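Local coordinates for protein D-ribulose-5-phosphate 3-epimerase, putative (Plasmodium falciparum, PDB 1TQX) that probably interconverts D-ribulose 5-phosphate and D-xylulose 5-phosphate as a zinc-binding epimerase built on a TIM barrel, at residues A[22-34]-A[204-218]. Numbering follows the deposited sequence.
Sequences EETQRMESLGAEW and IFNAEDPKYVIDTMR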
ATOM      1  N   GLU A  22      -1.401 -11.943  16.027  1.00 23.24           N
ATOM      2  CA  GLU A  22      -2.193 -11.272  17.059  1.00 25.19           C
ATOM      3  C   GLU A  22      -2.526  -9.827  16.680  1.00 23.89           C
ATOM      4  O   GLU A  22      -3.662  -9.378  16.846  1.00 21.21           O
ATOM      5  CB  GLU A  22      -1.452 -11.302  18.408  1.00 26.81           C
ATOM      6  CG  GLU A  22      -2.287 -10.790  19.583  1.00 33.72           C
ATOM      7  CD  GLU A  22      -1.640 -11.058  20.940  1.00 38.08           C
ATOM      8  OE1 GLU A  22      -2.350 -11.532  21.856  1.00 41.89           O
ATOM      9  OE2 GLU A  22      -0.429 -10.793  21.095  1.00 38.05           O
ATOM     10  N   GLU A  23      -1.530  -9.109  16.168  1.00 21.67           N
ATOM     11  CA  GLU A  23      -1.713  -7.726  15.764  1.00 21.39           C
ATOM     12  C   GLU A  23      -2.694  -7.584  14.602  1.00 21.33           C
ATOM     13  O   GLU A  23      -3.493  -6.641  14.566  1.00 18.78           O
ATOM     14  CB  GLU A  23      -0.358  -7.114  15.379  1.00 21.23           C
ATOM     15  CG  GLU A  23       0.603  -6.995  16.559  1.00 21.46           C
ATOM     16  CD  GLU A  23       0.362  -5.737  17.379  1.00 22.80           C
ATOM     17  OE1 GLU A  23      -0.812  -5.374  17.601  1.00 23.23           O
ATOM     18  OE2 GLU A  23       1.352  -5.114  17.807  1.00 22.82           O
ATOM     19  N   THR A  24      -2.633  -8.516  13.657  1.00 20.08           N
ATOM     20  CA  THR A  24      -3.521  -8.473  12.498  1.00 19.95           C
ATOM     21  C   THR A  24      -4.957  -8.806  12.886  1.00 21.29           C
ATOM     22  O   THR A  24      -5.905  -8.199  12.374  1.00 20.25           O
ATOM     23  CB  THR A  24      -3.056  -9.452  11.397  1.00 20.58           C
ATOM     24  OG1 THR A  24      -1.707  -9.145  11.021  1.00 21.57           O
ATOM     25  CG2 THR A  24      -3.945  -9.324  10.166  1.00 18.75           C
ATOM     26  N   GLN A  25      -5.115  -9.773  13.787  1.00 20.97           N
ATOM     27  CA  GLN A  25      -6.440 -10.162  14.258  1.00 22.34           C
ATOM     28  C   GLN A  25      -7.043  -8.960  14.984  1.00 23.72           C
ATOM     29  O   GLN A  25      -8.236  -8.687  14.869  1.00 23.68           O
ATOM     30  CB  GLN A  25      -6.337 -11.372  15.199  1.00 22.99           C
ATOM     31  CG  GLN A  25      -5.829 -12.638  14.498  1.00 22.98           C
ATOM     32  CD  GLN A  25      -5.615 -13.808  15.441  1.00 24.86           C
ATOM     33  OE1 GLN A  25      -5.156 -13.633  16.568  1.00 26.04           O
ATOM     34  NE2 GLN A  25      -5.927 -15.015  14.974  1.00 24.07           N
ATOM     35  N   ARG A  26      -6.204  -8.242  15.722  1.00 23.60           N
ATOM     36  CA  ARG A  26      -6.641  -7.059  16.451  1.00 25.10           C
ATOM     37  C   ARG A  26      -7.136  -6.001  15.460  1.00 24.69           C
ATOM     38  O   ARG A  26      -8.223  -5.447  15.620  1.00 24.80           O
ATOM     39  CB  ARG A  26      -5.476  -6.525  17.288  1.00 27.24           C
ATOM     40  CG  ARG A  26      -5.776  -5.302  18.132  1.00 32.45           C
ATOM     41  CD  ARG A  26      -4.470  -4.776  18.726  1.00 36.82           C
ATOM     42  NE  ARG A  26      -4.498  -3.329  18.901  1.00 42.42           N
ATOM     43  CZ  ARG A  26      -3.428  -2.552  18.799  1.00 43.68           C
ATOM     44  NH1 ARG A  26      -2.243  -3.085  18.521  1.00 40.99           N
ATOM     45  NH2 ARG A  26      -3.542  -1.240  18.977  1.00 47.72           N
ATOM     46  N   MET A  27      -6.345  -5.723  14.426  1.00 24.22           N
ATOM     47  CA  MET A  27      -6.747  -4.737  13.426  1.00 24.88           C
ATOM     48  C   MET A  27      -8.058  -5.174  12.772  1.00 26.46           C
ATOM     49  O   MET A  27      -8.937  -4.356  12.486  1.00 25.27           O
ATOM     50  CB  MET A  27      -5.654  -4.582  12.359  1.00 23.08           C
ATOM     51  CG  MET A  27      -4.381  -3.888  12.866  1.00 23.32           C
ATOM     52  SD  MET A  27      -4.729  -2.215  13.498  1.00 25.07           S
ATOM     53  CE  MET A  27      -4.600  -2.490  15.266  1.00 23.71           C
ATOM     54  N   GLU A  28      -8.181  -6.474  12.545  1.00 25.21           N
ATOM     55  CA  GLU A  28      -9.377  -7.043  11.938  1.00 28.13           C
ATOM     56  C   GLU A  28     -10.579  -6.793  12.852  1.00 27.75           C
ATOM     57  O   GLU A  28     -11.636  -6.362  12.395  1.00 27.73           O
ATOM     58  CB  GLU A  28      -9.166  -8.548  11.723  1.00 29.19           C
ATOM     59  CG  GLU A  28     -10.199  -9.242  10.856  1.00 34.21           C
ATOM     60  CD  GLU A  28      -9.753 -10.642  10.455  1.00 36.57           C
ATOM     61  OE1 GLU A  28      -9.496 -11.472  11.358  1.00 38.76           O
ATOM     62  OE2 GLU A  28      -9.655 -10.908   9.241  1.00 34.72           O
ATOM     63  N   SER A  29     -10.406  -7.045  14.146  1.00 27.10           N
ATOM     64  CA  SER A  29     -11.487  -6.855  15.105  1.00 28.50           C
ATOM     65  C   SER A  29     -11.895  -5.389  15.246  1.00 28.60           C
ATOM     66  O   SER A  29     -13.028  -5.091  15.637  1.00 27.44           O
ATOM     67  CB  SER A  29     -11.089  -7.405  16.479  1.00 30.46           C
ATOM     68  OG  SER A  29     -10.151  -6.554  17.116  1.00 33.06           O
ATOM     69  N   LEU A  30     -10.979  -4.476  14.924  1.00 27.65           N
ATOM     70  CA  LEU A  30     -11.267  -3.047  15.022  1.00 27.15           C
ATOM     71  C   LEU A  30     -11.960  -2.513  13.776  1.00 27.33           C
ATOM     72  O   LEU A  30     -12.397  -1.367  13.752  1.00 29.28           O
ATOM     73  CB  LEU A  30      -9.978  -2.253  15.269  1.00 26.52           C
ATOM     74  CG  LEU A  30      -9.219  -2.567  16.562  1.00 25.56           C
ATOM     75  CD1 LEU A  30      -7.994  -1.669  16.663  1.00 27.25           C
ATOM     76  CD2 LEU A  30     -10.138  -2.368  17.768  1.00 26.96           C
ATOM     77  N   GLY A  31     -12.044  -3.333  12.734  1.00 26.00           N
ATOM     78  CA  GLY A  31     -12.714  -2.898  11.524  1.00 25.60           C
ATOM     79  C   GLY A  31     -11.837  -2.514  10.348  1.00 24.95           C
ATOM     80  O   GLY A  31     -12.347  -2.054   9.327  1.00 24.00           O
ATOM     81  N   ALA A  32     -10.525  -2.688  10.467  1.00 23.89           N
ATOM     82  CA  ALA A  32      -9.646  -2.352   9.349  1.00 24.12           C
ATOM     83  C   ALA A  32     -10.002  -3.291   8.197  1.00 22.70           C
ATOM     84  O   ALA A  32     -10.109  -4.501   8.392  1.00 23.58           O
ATOM     85  CB  ALA A  32      -8.174  -2.528   9.752  1.00 22.07           C
ATOM     86  N   GLU A  33     -10.199  -2.732   7.007  1.00 24.17           N
ATOM     87  CA  GLU A  33     -10.560  -3.527   5.834  1.00 23.72           C
ATOM     88  C   GLU A  33      -9.377  -4.298   5.243  1.00 22.73           C
ATOM     89  O   GLU A  33      -9.521  -5.439   4.804  1.00 20.20           O
ATOM     90  CB  GLU A  33     -11.157  -2.625   4.741  1.00 26.19           C
ATOM     91  CG  GLU A  33     -12.474  -1.919   5.111  1.00 28.80           C
ATOM     92  CD  GLU A  33     -12.280  -0.611   5.879  1.00 30.77           C
ATOM     93  OE1 GLU A  33     -13.299   0.041   6.190  1.00 30.36           O
ATOM     94  OE2 GLU A  33     -11.124  -0.225   6.170  1.00 27.41           O
ATOM     95  N   TRP A  34      -8.212  -3.658   5.233  1.00 20.50           N
ATOM     96  CA  TRP A  34      -6.994  -4.243   4.677  1.00 20.09           C
ATOM     97  C   TRP A  34      -5.889  -4.309   5.726  1.00 19.88           C
ATOM     98  O   TRP A  34      -5.935  -3.596   6.731  1.00 19.11           O
ATOM     99  CB  TRP A  34      -6.465  -3.361   3.538  1.00 19.28           C
ATOM    100  CG  TRP A  34      -7.246  -3.348   2.247  1.00 20.19           C
ATOM    101  CD1 TRP A  34      -8.544  -3.719   2.054  1.00 22.17           C
ATOM    102  CD2 TRP A  34      -6.765  -2.898   0.977  1.00 19.58           C
ATOM    103  NE1 TRP A  34      -8.902  -3.528   0.737  1.00 20.19           N
ATOM    104  CE2 TRP A  34      -7.826  -3.022   0.057  1.00 19.33           C
ATOM    105  CE3 TRP A  34      -5.534  -2.391   0.530  1.00 18.42           C
ATOM    106  CZ2 TRP A  34      -7.696  -2.665  -1.286  1.00 18.73           C
ATOM    107  CZ3 TRP A  34      -5.403  -2.035  -0.810  1.00 19.24           C
ATOM    108  CH2 TRP A  34      -6.483  -2.174  -1.702  1.00 19.41           C
ATOM    109  N   ILE A 204      -1.450   4.403  14.096  1.00 23.93           N
ATOM    110  CA  ILE A 204      -2.457   3.443  14.521  1.00 22.47           C
ATOM    111  C   ILE A 204      -1.917   2.515  15.612  1.00 23.49           C
ATOM    112  O   ILE A 204      -2.525   2.379  16.674  1.00 22.04           O
ATOM    113  CB  ILE A 204      -2.972   2.602  13.324  1.00 22.34           C
ATOM    114  CG1 ILE A 204      -3.830   3.488  12.412  1.00 22.01           C
ATOM    115  CG2 ILE A 204      -3.789   1.418  13.820  1.00 22.71           C
ATOM    116  CD1 ILE A 204      -4.345   2.785  11.156  1.00 22.07           C
ATOM    117  N   PHE A 205      -0.764   1.894  15.366  1.00 24.06           N
ATOM    118  CA  PHE A 205      -0.199   0.973  16.349  1.00 26.57           C
ATOM    119  C   PHE A 205       0.343   1.618  17.625  1.00 28.37           C
ATOM    120  O   PHE A 205       0.576   0.924  18.615  1.00 30.34           O
ATOM    121  CB  PHE A 205       0.874   0.090  15.697  1.00 24.66           C
ATOM    122  CG  PHE A 205       0.304  -0.950  14.769  1.00 24.47           C
ATOM    123  CD1 PHE A 205       0.318  -0.765  13.392  1.00 22.67           C
ATOM    124  CD2 PHE A 205      -0.313  -2.094  15.287  1.00 21.84           C
ATOM    125  CE1 PHE A 205      -0.281  -1.705  12.534  1.00 24.98           C
ATOM    126  CE2 PHE A 205      -0.915  -3.034  14.440  1.00 23.67           C
ATOM    127  CZ  PHE A 205      -0.899  -2.837  13.063  1.00 20.80           C
ATOM    128  N   ASN A 206       0.544   2.932  17.611  1.00 29.67           N
ATOM    129  CA  ASN A 206       1.025   3.624  18.805  1.00 29.35           C
ATOM    130  C   ASN A 206      -0.053   4.572  19.318  1.00 28.70           C
ATOM    131  O   ASN A 206       0.202   5.412  20.177  1.00 28.41           O
ATOM    132  CB  ASN A 206       2.308   4.407  18.506  1.00 31.84           C
ATOM    133  CG  ASN A 206       3.475   3.501  18.155  1.00 36.09           C
ATOM    134  OD1 ASN A 206       3.795   2.566  18.894  1.00 39.11           O
ATOM    135  ND2 ASN A 206       4.120   3.778  17.028  1.00 38.91           N
ATOM    136  N   ALA A 207      -1.263   4.423  18.792  1.00 27.73           N
ATOM    137  CA  ALA A 207      -2.378   5.271  19.192  1.00 27.60           C
ATOM    138  C   ALA A 207      -2.885   4.934  20.587  1.00 29.11           C
ATOM    139  O   ALA A 207      -2.746   3.801  21.062  1.00 27.33           O
ATOM    140  CB  ALA A 207      -3.516   5.145  18.193  1.00 27.38           C
ATOM    141  N   GLU A 208      -3.476   5.932  21.234  1.00 27.70           N
ATOM    142  CA  GLU A 208      -4.039   5.757  22.563  1.00 29.39           C
ATOM    143  C   GLU A 208      -5.383   5.038  22.384  1.00 28.98           C
ATOM    144  O   GLU A 208      -5.804   4.254  23.231  1.00 29.49           O
ATOM    145  CB  GLU A 208      -4.237   7.129  23.216  1.00 32.72           C
ATOM    146  CG  GLU A 208      -4.002   7.157  24.714  1.00 40.16           C
ATOM    147  CD  GLU A 208      -2.578   6.802  25.090  1.00 39.60           C
ATOM    148  OE1 GLU A 208      -1.644   7.515  24.666  1.00 43.03           O
ATOM    149  OE2 GLU A 208      -2.395   5.807  25.812  1.00 43.36           O
ATOM    150  N   ASP A 209      -6.046   5.310  21.264  1.00 27.22           N
ATOM    151  CA  ASP A 209      -7.330   4.691  20.954  1.00 26.70           C
ATOM    152  C   ASP A 209      -7.321   4.339  19.461  1.00 26.35           C
ATOM    153  O   ASP A 209      -7.802   5.106  18.630  1.00 24.92           O
ATOM    154  CB  ASP A 209      -8.473   5.671  21.252  1.00 28.25           C
ATOM    155  CG  ASP A 209      -9.842   5.029  21.122  1.00 28.64           C
ATOM    156  OD1 ASP A 209      -9.951   3.985  20.439  1.00 28.76           O
ATOM    157  OD2 ASP A 209     -10.812   5.576  21.689  1.00 27.38           O
ATOM    158  N   PRO A 210      -6.771   3.165  19.107  1.00 26.57           N
ATOM    159  CA  PRO A 210      -6.679   2.690  17.720  1.00 26.67           C
ATOM    160  C   PRO A 210      -7.969   2.778  16.901  1.00 25.62           C
ATOM    161  O   PRO A 210      -7.961   3.259  15.766  1.00 24.80           O
ATOM    162  CB  PRO A 210      -6.204   1.243  17.877  1.00 26.17           C
ATOM    163  CG  PRO A 210      -5.400   1.284  19.141  1.00 28.73           C
ATOM    164  CD  PRO A 210      -6.250   2.154  20.044  1.00 26.82           C
ATOM    165  N   LYS A 211      -9.076   2.310  17.468  1.00 26.02           N
ATOM    166  CA  LYS A 211     -10.339   2.335  16.744  1.00 28.45           C
ATOM    167  C   LYS A 211     -10.772   3.763  16.439  1.00 27.63           C
ATOM    168  O   LYS A 211     -11.318   4.036  15.365  1.00 28.08           O
ATOM    169  CB  LYS A 211     -11.430   1.606  17.532  1.00 29.02           C
ATOM    170  CG  LYS A 211     -12.717   1.445  16.742  1.00 32.96           C
ATOM    171  CD  LYS A 211     -13.669   0.471  17.401  1.00 36.43           C
ATOM    172  CE  LYS A 211     -14.984   0.417  16.639  1.00 38.36           C
ATOM    173  NZ  LYS A 211     -14.775   0.141  15.195  1.00 40.39           N
ATOM    174  N   TYR A 212     -10.530   4.671  17.381  1.00 28.69           N
ATOM    175  CA  TYR A 212     -10.878   6.078  17.182  1.00 27.60           C
ATOM    176  C   TYR A 212     -10.129   6.624  15.972  1.00 26.00           C
ATOM    177  O   TYR A 212     -10.715   7.285  15.121  1.00 26.28           O
ATOM    178  CB  TYR A 212     -10.508   6.907  18.421  1.00 27.95           C
ATOM    179  CG  TYR A 212     -10.430   8.397  18.159  1.00 28.08           C
ATOM    180  CD1 TYR A 212     -11.578   9.153  17.943  1.00 28.85           C
ATOM    181  CD2 TYR A 212      -9.198   9.044  18.105  1.00 28.39           C
ATOM    182  CE1 TYR A 212     -11.500  10.530  17.674  1.00 27.70           C
ATOM    183  CE2 TYR A 212      -9.107  10.409  17.841  1.00 27.84           C
ATOM    184  CZ  TYR A 212     -10.260  11.146  17.625  1.00 28.79           C
ATOM    185  OH  TYR A 212     -10.155  12.491  17.344  1.00 27.54           O
ATOM    186  N   VAL A 213      -8.827   6.356  15.907  1.00 25.10           N
ATOM    187  CA  VAL A 213      -8.014   6.838  14.795  1.00 24.51           C
ATOM    188  C   VAL A 213      -8.487   6.257  13.461  1.00 23.71           C
ATOM    189  O   VAL A 213      -8.643   6.985  12.478  1.00 24.84           O
ATOM    190  CB  VAL A 213      -6.520   6.496  14.996  1.00 23.83           C
ATOM    191  CG1 VAL A 213      -5.723   6.907  13.760  1.00 23.15           C
ATOM    192  CG2 VAL A 213      -5.983   7.215  16.234  1.00 24.73           C
ATOM    193  N   ILE A 214      -8.712   4.948  13.429  1.00 23.14           N
ATOM    194  CA  ILE A 214      -9.176   4.281  12.217  1.00 22.26           C
ATOM    195  C   ILE A 214     -10.513   4.845  11.726  1.00 22.82           C
ATOM    196  O   ILE A 214     -10.648   5.187  10.551  1.00 22.20           O
ATOM    197  CB  ILE A 214      -9.318   2.749  12.451  1.00 21.62           C
ATOM    198  CG1 ILE A 214      -7.926   2.129  12.633  1.00 21.84           C
ATOM    199  CG2 ILE A 214     -10.055   2.090  11.280  1.00 21.05           C
ATOM    200  CD1 ILE A 214      -7.950   0.651  12.989  1.00 23.47           C
ATOM    201  N   ASP A 215     -11.498   4.945  12.618  1.00 23.41           N
ATOM    202  CA  ASP A 215     -12.808   5.471  12.224  1.00 23.42           C
ATOM    203  C   ASP A 215     -12.724   6.927  11.769  1.00 24.11           C
ATOM    204  O   ASP A 215     -13.344   7.314  10.773  1.00 23.93           O
ATOM    205  CB  ASP A 215     -13.814   5.367  13.381  1.00 24.11           C
ATOM    206  CG  ASP A 215     -14.096   3.931  13.790  1.00 26.98           C
ATOM    207  OD1 ASP A 215     -13.821   3.015  12.987  1.00 28.76           O
ATOM    208  OD2 ASP A 215     -14.606   3.715  14.908  1.00 28.04           O
ATOM    209  N   THR A 216     -11.967   7.734  12.506  1.00 24.15           N
ATOM    210  CA  THR A 216     -11.823   9.143  12.161  1.00 24.88           C
ATOM    211  C   THR A 216     -11.248   9.262  10.759  1.00 24.63           C
ATOM    212  O   THR A 216     -11.718  10.068   9.951  1.00 23.81           O
ATOM    213  CB  THR A 216     -10.889   9.870  13.152  1.00 25.66           C
ATOM    214  OG1 THR A 216     -11.473   9.849  14.460  1.00 25.25           O
ATOM    215  CG2 THR A 216     -10.663  11.312  12.721  1.00 25.24           C
ATOM    216  N   MET A 217     -10.228   8.456  10.473  1.00 23.56           N
ATOM    217  CA  MET A 217      -9.593   8.471   9.161  1.00 23.60           C
ATOM    218  C   MET A 217     -10.575   8.072   8.060  1.00 23.04           C
ATOM    219  O   MET A 217     -10.651   8.723   7.021  1.00 24.21           O
ATOM    220  CB  MET A 217      -8.400   7.500   9.122  1.00 25.56           C
ATOM    221  CG  MET A 217      -7.187   7.892   9.970  1.00 23.93           C
ATOM    222  SD  MET A 217      -5.894   6.602   9.877  1.00 23.82           S
ATOM    223  CE  MET A 217      -4.427   7.520  10.366  1.00 22.76           C
ATOM    224  N   ARG A 218     -11.325   7.000   8.285  1.00 22.94           N
ATOM    225  CA  ARG A 218     -12.257   6.533   7.266  1.00 24.27           C
ATOM    226  C   ARG A 218     -13.328   7.566   6.949  1.00 24.96           C
ATOM    227  O   ARG A 218     -13.608   7.834   5.781  1.00 24.36           O
ATOM    228  CB  ARG A 218     -12.909   5.213   7.697  1.00 24.23           C
ATOM    229  CG  ARG A 218     -13.763   4.542   6.618  1.00 28.72           C
ATOM    230  CD  ARG A 218     -14.107   3.115   7.037  1.00 34.18           C
ATOM    231  NE  ARG A 218     -14.496   3.102   8.441  1.00 39.71           N
ATOM    232  CZ  ARG A 218     -13.988   2.292   9.362  1.00 37.32           C
ATOM    233  NH1 ARG A 218     -13.059   1.398   9.042  1.00 37.40           N
ATOM    234  NH2 ARG A 218     -14.398   2.397  10.616  1.00 37.37           N
TER
HETATM  235  O   HOH W   1     -13.494   0.462  12.246  1.00 32.49           O
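Met27 and Phe205 open the apolar half of this contact, where helix 20-29 of a TIM barrel packs against the short helix 202-205 and the start of helix 210-223, beside strand 7-10. Bends at chi2 and chi3 turn the Met27 chain back on itself, bringing SD 4.5 Å from the Phe205 ring centroid in an oblique Met-aromatic contact, while CG lies 3.6 Å from Phe205 CZ. The sulfur also touches CG2 of Ile204, and the methyl group CE sits over one face of the Arg26 guanidinium. One turn on, Leu30 leans across Pro210, CD1 to CB 3.6 Å, and its CB packs on CD1 of Ile214.

Charged groups flank this core. Arg26 runs out with CG anti to the backbone N (chi1 -179°) and brings NH1 within 2.9 Å of Glu23 OE1, on that oxygen's syn lone pair and nearly in the guanidinium plane. The pair borders the rim of the Phe205 ring, with both flat groups steeply inclined to it; Pro210 CG meets the guanidinium edge.

Where the first helix ends in a Schellman motif at Gly31, polar links take over. Lys211 NZ gives a hydrogen bond to Leu30 O (3.2 Å) from above the carbonyl plane, and a water bridges that oxygen to Arg218 NH2. Arg218 NH1 forms a bent salt bridge with Glu33 OE1 at 3.2 Å, the two planes 78° apart, whereas Glu33 OE2 accepts from Ile8 N. Asp215 joins the cluster through both Lys211 and Arg218.

Lys211 directly, and Arg218 through water, thus bring positive charge to the carbonyl end of helix 20-29, where it probably offsets part of the helix dipole, although Asp215 shares both cations, and Glu33 ties helix 210-223 to the backbone of strand 7-10.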